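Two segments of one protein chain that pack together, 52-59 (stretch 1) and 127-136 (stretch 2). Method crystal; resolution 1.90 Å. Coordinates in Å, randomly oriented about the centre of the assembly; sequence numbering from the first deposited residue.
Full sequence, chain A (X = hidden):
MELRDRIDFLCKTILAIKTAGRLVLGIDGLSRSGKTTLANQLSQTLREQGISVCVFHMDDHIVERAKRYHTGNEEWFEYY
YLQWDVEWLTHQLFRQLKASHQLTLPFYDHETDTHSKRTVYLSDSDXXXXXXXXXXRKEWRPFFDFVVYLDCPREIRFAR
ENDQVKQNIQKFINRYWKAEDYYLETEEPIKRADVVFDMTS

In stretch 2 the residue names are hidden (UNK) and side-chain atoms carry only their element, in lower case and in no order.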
ATOM      1  N   SER A  52      11.795 -14.858  -0.997  1.00 14.76           N
ATOM      2  CA  SER A  52      11.166 -14.691   0.311  1.00 15.09           C
ATOM      3  C   SER A  52      10.549 -13.295   0.301  1.00 14.65           C
ATOM      4  O   SER A  52      11.264 -12.302   0.164  1.00 11.66           O
ATOM      5  CB  SER A  52      12.194 -14.789   1.437  1.00 15.23           C
ATOM      6  OG  SER A  52      12.636 -16.123   1.608  1.00 17.95           O
ATOM      7  N   VAL A  53       9.229 -13.235   0.448  1.00 14.04           N
ATOM      8  CA  VAL A  53       8.498 -11.968   0.420  1.00 15.16           C
ATOM      9  C   VAL A  53       7.700 -11.700   1.697  1.00 17.06           C
ATOM     10  O   VAL A  53       6.972 -12.571   2.179  1.00 15.85           O
ATOM     11  CB  VAL A  53       7.502 -11.939  -0.770  1.00 16.76           C
ATOM     12  CG1 VAL A  53       6.819 -10.571  -0.856  1.00 14.98           C
ATOM     13  CG2 VAL A  53       8.223 -12.268  -2.070  1.00 17.88           C
ATOM     14  N   CYS A  54       7.846 -10.487   2.232  1.00 16.67           N
ATOM     15  CA  CYS A  54       7.125 -10.047   3.429  1.00 17.23           C
ATOM     16  C   CYS A  54       6.077  -9.056   2.899  1.00 17.63           C
ATOM     17  O   CYS A  54       6.408  -8.159   2.123  1.00 15.55           O
ATOM     18  CB  CYS A  54       8.087  -9.347   4.400  1.00 20.96           C
ATOM     19  SG  CYS A  54       7.321  -8.724   5.916  1.00 29.12           S
ATOM     20  N   VAL A  55       4.823  -9.215   3.310  1.00 15.99           N
ATOM     21  CA  VAL A  55       3.754  -8.350   2.812  1.00 16.97           C
ATOM     22  C   VAL A  55       3.081  -7.490   3.881  1.00 18.38           C
ATOM     23  O   VAL A  55       2.802  -7.962   4.983  1.00 18.10           O
ATOM     24  CB  VAL A  55       2.647  -9.193   2.128  1.00 17.15           C
ATOM     25  CG1 VAL A  55       1.610  -8.276   1.495  1.00 17.38           C
ATOM     26  CG2 VAL A  55       3.257 -10.133   1.086  1.00 16.32           C
ATOM     27  N   PHE A  56       2.825  -6.227   3.539  1.00 17.13           N
ATOM     28  CA  PHE A  56       2.148  -5.282   4.431  1.00 15.72           C
ATOM     29  C   PHE A  56       0.909  -4.789   3.695  1.00 16.02           C
ATOM     30  O   PHE A  56       0.936  -4.618   2.475  1.00 14.54           O
ATOM     31  CB  PHE A  56       3.050  -4.083   4.752  1.00 17.08           C
ATOM     32  CG  PHE A  56       4.151  -4.392   5.724  1.00 17.44           C
ATOM     33  CD1 PHE A  56       3.912  -4.376   7.093  1.00 18.53           C
ATOM     34  CD2 PHE A  56       5.425  -4.713   5.268  1.00 19.03           C
ATOM     35  CE1 PHE A  56       4.933  -4.677   8.001  1.00 20.49           C
ATOM     36  CE2 PHE A  56       6.450  -5.014   6.164  1.00 20.01           C
ATOM     37  CZ  PHE A  56       6.204  -4.996   7.531  1.00 20.12           C
ATOM     38  N   HIS A  57      -0.173  -4.567   4.438  1.00 15.40           N
ATOM     39  CA  HIS A  57      -1.430  -4.095   3.865  1.00 15.91           C
ATOM     40  C   HIS A  57      -1.756  -2.801   4.605  1.00 15.74           C
ATOM     41  O   HIS A  57      -2.061  -2.831   5.795  1.00 15.14           O
ATOM     42  CB  HIS A  57      -2.530  -5.134   4.100  1.00 17.87           C
ATOM     43  CG  HIS A  57      -2.235  -6.475   3.500  1.00 19.36           C
ATOM     44  ND1 HIS A  57      -2.467  -6.764   2.173  1.00 18.01           N
ATOM     45  CD2 HIS A  57      -1.712  -7.600   4.044  1.00 21.51           C
ATOM     46  CE1 HIS A  57      -2.102  -8.010   1.925  1.00 19.30           C
ATOM     47  NE2 HIS A  57      -1.641  -8.539   3.044  1.00 20.82           N
HETATM   48  N   MSE A  58      -1.706  -1.671   3.908  1.00 16.53           N
HETATM   49  CA  MSE A  58      -1.936  -0.388   4.570  1.00 17.22           C
HETATM   50  C   MSE A  58      -3.264  -0.203   5.287  1.00 15.44           C
HETATM   51  O   MSE A  58      -3.346   0.600   6.216  1.00 14.41           O
HETATM   52  CB  MSE A  58      -1.706   0.768   3.598  1.00 18.33           C
HETATM   53  CG  MSE A  58      -0.275   0.847   3.065  1.00 23.28           C
HETATM   54 SE   MSE A  58       1.102   0.702   4.421  1.00 26.94          SE
HETATM   55  CE  MSE A  58       0.731   2.333   5.392  1.00 28.39           C
ATOM     56  N   ASP A  59      -4.304  -0.926   4.879  1.00 17.25           N
ATOM     57  CA  ASP A  59      -5.588  -0.794   5.569  1.00 21.47           C
ATOM     58  C   ASP A  59      -5.490  -1.336   6.996  1.00 20.86           C
ATOM     59  O   ASP A  59      -6.356  -1.063   7.827  1.00 19.84           O
ATOM     60  CB  ASP A  59      -6.702  -1.524   4.818  1.00 25.17           C
ATOM     61  CG  ASP A  59      -7.075  -0.834   3.521  1.00 32.14           C
ATOM     62  OD1 ASP A  59      -7.128   0.417   3.507  1.00 34.12           O
ATOM     63  OD2 ASP A  59      -7.323  -1.538   2.519  1.00 36.92           O
ATOM     64  N   UNK A 127      12.368  -9.491  -0.680  1.00 12.27           N
ATOM     65  CA  UNK A 127      11.522  -8.380  -1.094  1.00 13.56           C
ATOM     66  C   UNK A 127      10.456  -8.083  -0.055  1.00 13.15           C
ATOM     67  O   UNK A 127       9.986  -8.978   0.644  1.00 12.83           O
ATOM     68  c   UNK A 127      12.262  -9.789  -6.368  1.00 18.56           C
ATOM     69  c   UNK A 127      10.813  -8.703  -2.415  1.00 13.68           C
ATOM     70  c   UNK A 127      11.711  -9.208  -3.527  1.00 16.72           C
ATOM     71 se   UNK A 127      10.756  -9.349  -5.230  1.00 22.36          SE
ATOM     72  N   UNK A 128      10.075  -6.812   0.030  1.00 12.96           N
ATOM     73  CA  UNK A 128       9.035  -6.373   0.944  1.00 14.67           C
ATOM     74  C   UNK A 128       7.959  -5.808   0.031  1.00 16.28           C
ATOM     75  O   UNK A 128       8.240  -4.943  -0.802  1.00 17.02           O
ATOM     76  c   UNK A 128      10.557  -6.953   3.452  1.00 23.77           C
ATOM     77  c   UNK A 128       9.520  -5.237   1.879  1.00 17.62           C
ATOM     78  c   UNK A 128      10.758  -5.687   2.663  1.00 20.85           C
ATOM     79  c   UNK A 128       8.379  -4.819   2.818  1.00 15.01           C
ATOM     80  N   UNK A 129       6.735  -6.298   0.167  1.00 14.82           N
ATOM     81  CA  UNK A 129       5.653  -5.809  -0.674  1.00 17.80           C
ATOM     82  C   UNK A 129       4.604  -5.083   0.150  1.00 16.86           C
ATOM     83  O   UNK A 129       4.099  -5.611   1.140  1.00 16.66           O
ATOM     84  c   UNK A 129       5.003  -6.960  -1.434  1.00 20.88           C
ATOM     85 se   UNK A 129       3.207  -7.968  -3.369  1.00 40.50          SE
ATOM     86  c   UNK A 129       4.704  -8.494  -4.472  1.00 30.88           C
ATOM     87  c   UNK A 129       4.005  -6.487  -2.468  1.00 27.72           C
ATOM     88  N   UNK A 130       4.286  -3.865  -0.270  1.00 17.08           N
ATOM     89  CA  UNK A 130       3.310  -3.033   0.417  1.00 16.88           C
ATOM     90  C   UNK A 130       2.191  -2.651  -0.546  1.00 16.12           C
ATOM     91  O   UNK A 130       2.454  -2.148  -1.639  1.00 17.06           O
ATOM     92  c   UNK A 130       5.157  -2.126   1.860  1.00 20.11           C
ATOM     93  c   UNK A 130       2.971  -0.878   1.686  1.00 17.70           C
ATOM     94  c   UNK A 130       5.984  -0.956   2.333  1.00 24.00           C
ATOM     95  c   UNK A 130       3.985  -1.745   0.947  1.00 17.70           C
ATOM     96  N   UNK A 131       0.944  -2.906  -0.150  1.00 16.62           N
ATOM     97  CA  UNK A 131      -0.196  -2.558  -0.989  1.00 15.32           C
ATOM     98  C   UNK A 131      -1.148  -1.664  -0.211  1.00 17.18           C
ATOM     99  O   UNK A 131      -1.345  -1.854   0.989  1.00 15.59           O
ATOM    100  o   UNK A 131      -3.638  -4.936   0.788  1.00 22.97           O
ATOM    101  c   UNK A 131      -1.572  -4.668  -0.368  1.00 20.56           C
ATOM    102  c   UNK A 131      -0.931  -3.823  -1.465  1.00 18.90           C
ATOM    103  o   UNK A 131      -3.512  -3.295  -0.667  1.00 23.18           O
ATOM    104  c   UNK A 131      -3.010  -4.268  -0.062  1.00 23.35           C
ATOM    105  N   UNK A 132      -1.723  -0.680  -0.895  1.00 17.61           N
ATOM    106  CA  UNK A 132      -2.655   0.219  -0.239  1.00 16.81           C
ATOM    107  C   UNK A 132      -2.996   1.411  -1.100  1.00 16.91           C
ATOM    108  O   UNK A 132      -2.470   1.563  -2.200  1.00 14.70           O
ATOM    109  N   UNK A 133      -3.889   2.262  -0.609  1.00 16.74           N
ATOM    110  CA  UNK A 133      -4.266   3.452  -1.355  1.00 18.68           C
ATOM    111  C   UNK A 133      -3.336   4.602  -0.977  1.00 18.23           C
ATOM    112  O   UNK A 133      -2.792   4.633   0.132  1.00 18.55           O
ATOM    113  c   UNK A 133      -5.896   4.163   0.418  1.00 21.47           C
ATOM    114  c   UNK A 133      -5.731   3.857  -1.055  1.00 21.85           C
ATOM    115  c   UNK A 133      -6.123   5.053  -1.899  1.00 23.94           C
ATOM    116  N   UNK A 134      -3.143   5.526  -1.915  1.00 15.18           N
ATOM    117  CA  UNK A 134      -2.306   6.703  -1.718  1.00 15.89           C
ATOM    118  C   UNK A 134      -0.880   6.351  -1.286  1.00 16.65           C
ATOM    119  O   UNK A 134      -0.315   7.030  -0.434  1.00 15.98           O
ATOM    120  c   UNK A 134      -7.181   8.293  -1.041  1.00 19.45           C
ATOM    121  c   UNK A 134      -6.345   8.423  -2.154  1.00 19.68           C
ATOM    122  c   UNK A 134      -5.255   7.709   0.305  1.00 18.52           C
ATOM    123  c   UNK A 134      -4.969   8.196  -2.027  1.00 17.89           C
ATOM    124  c   UNK A 134      -6.637   7.935   0.193  1.00 19.35           C
ATOM    125  c   UNK A 134      -2.924   7.631  -0.656  1.00 15.93           C
ATOM    126  c   UNK A 134      -4.412   7.839  -0.801  1.00 17.59           C
ATOM    127  N   UNK A 135      -0.299   5.306  -1.868  1.00 15.49           N
ATOM    128  CA  UNK A 135       1.055   4.894  -1.499  1.00 17.16           C
ATOM    129  C   UNK A 135       2.144   5.859  -1.943  1.00 16.91           C
ATOM    130  O   UNK A 135       3.209   5.922  -1.331  1.00 16.24           O
ATOM    131  c   UNK A 135       1.390   3.528  -2.098  1.00 16.80           C
ATOM    132  c   UNK A 135       0.726   2.263  -1.562  1.00 21.34           C
ATOM    133  c   UNK A 135       0.835   2.208  -0.039  1.00 21.04           C
ATOM    134  c   UNK A 135       1.438   1.055  -2.187  1.00 20.42           C
ATOM    135  N   UNK A 136       1.885   6.597  -3.018  1.00 16.44           N
ATOM    136  CA  UNK A 136       2.883   7.507  -3.548  1.00 17.25           C
ATOM    137  C   UNK A 136       2.855   8.930  -3.020  1.00 18.38           C
ATOM    138  O   UNK A 136       3.284   9.862  -3.701  1.00 17.70           O
ATOM    139  c   UNK A 136       2.822   7.486  -5.076  1.00 16.34           C
ATOM    140  n   UNK A 136       4.260   6.170  -7.756  1.00 11.42           N
ATOM    141  c   UNK A 136       3.105   6.041  -7.132  1.00 16.52           C
ATOM    142  c   UNK A 136       3.158   6.105  -5.627  1.00 17.61           C
ATOM    143  o   UNK A 136       2.033   5.890  -7.733  1.00 18.95           O
TER
HETATM  144  O   HOH W   1      -4.688  -2.499   2.337  1.00 30.60           O

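Position 127 carries an unbranched side chain of two carbons, a selenium and a terminal carbon. Its backbone N donates to Ser52 O (3.1 Å) and its CB lies 4.4 Å from Val53 CG2, while the far end of the chain leads away from stretch 1. A selenium flanked by carbons identifies selenomethionine, Met127. Its backbone O accepts from Cys54 N at 3.1 Å, the second bond of the ladder after the one from Met127 N to Ser52 O.

Position 128 has four side-chain carbons, forked at the first, with one arm two carbons long. The end of that arm comes within 3.6 Å of Cys54 CB, and the one-carbon arm lies 3.8 Å from Phe56 CD2, at the edge of the ring. A fork at CB with unequal arms is isoleucine: Ile128, whose CD1 meets Cys54 and whose CG2 meets Phe56.

Position 129 again shows two carbons, selenium and carbon without a branch. Its CB sits 4.1 Å from Val53 CG1 and 4.4 Å from Val55 CG2, so two valines border the start of this chain. The residue is a second selenomethionine, Met129. Its backbone bonds twice to stretch 1: Met129 N to Cys54 O at 2.7 Å, and Phe56 N to Met129 O at 2.8 Å.

Position 130 repeats the four carbons forked at the first, with one longer arm. The one-carbon arm lies 3.7 Å from Met58 SE, and the inner carbon of the longer arm is 4.1 Å from Phe56 CB. This is Ile130, with CG2 against the selenium and CG1 beside Phe56.

At position 131 three carbons end in two oxygens, one of them 2.6 Å from His57 ND1. Three carbons before the carboxylate oxygens make it Glu131. The imidazole ND1 donates to OE2 near the plane of its ring, and a water that donates to the same oxygen also accepts from Asp59 N.

Position 132 has no side-chain atoms and is Gly132. An ideal CB here would fall 2.5 Å from Met58 CB, a clash, so the bare backbone makes room for Met58.

Position 133 bears one carbon carrying two more and makes no contact with stretch 1; it is Val133. Position 134, one carbon followed by a six-carbon ring, is out of reach: Phe134. Position 135 has four carbons forked at the second, one branch tip 3.6 Å from Met58 CG, which gives Leu135 and its CD2. At position 136 three carbons end in one oxygen and one nitrogen, the amide of Gln136, also out of reach.

The contact is a parallel pairing of strands 53-57 and 127-132, with directions 19° apart. Backbone bonds run from Ser52 O to Met58 N, which donates to Glu131 O at 2.9 Å. Side chains alternate between two faces: Cys54, Phe56, Ile128 and Ile130 pack on one, while Val53, Val55, Met127 and Met129 share the other with the His57–Glu131 hydrogen bond. Altogether 656 Å² is buried.

Stretch 2 127-136: MIMIEGVFLQ
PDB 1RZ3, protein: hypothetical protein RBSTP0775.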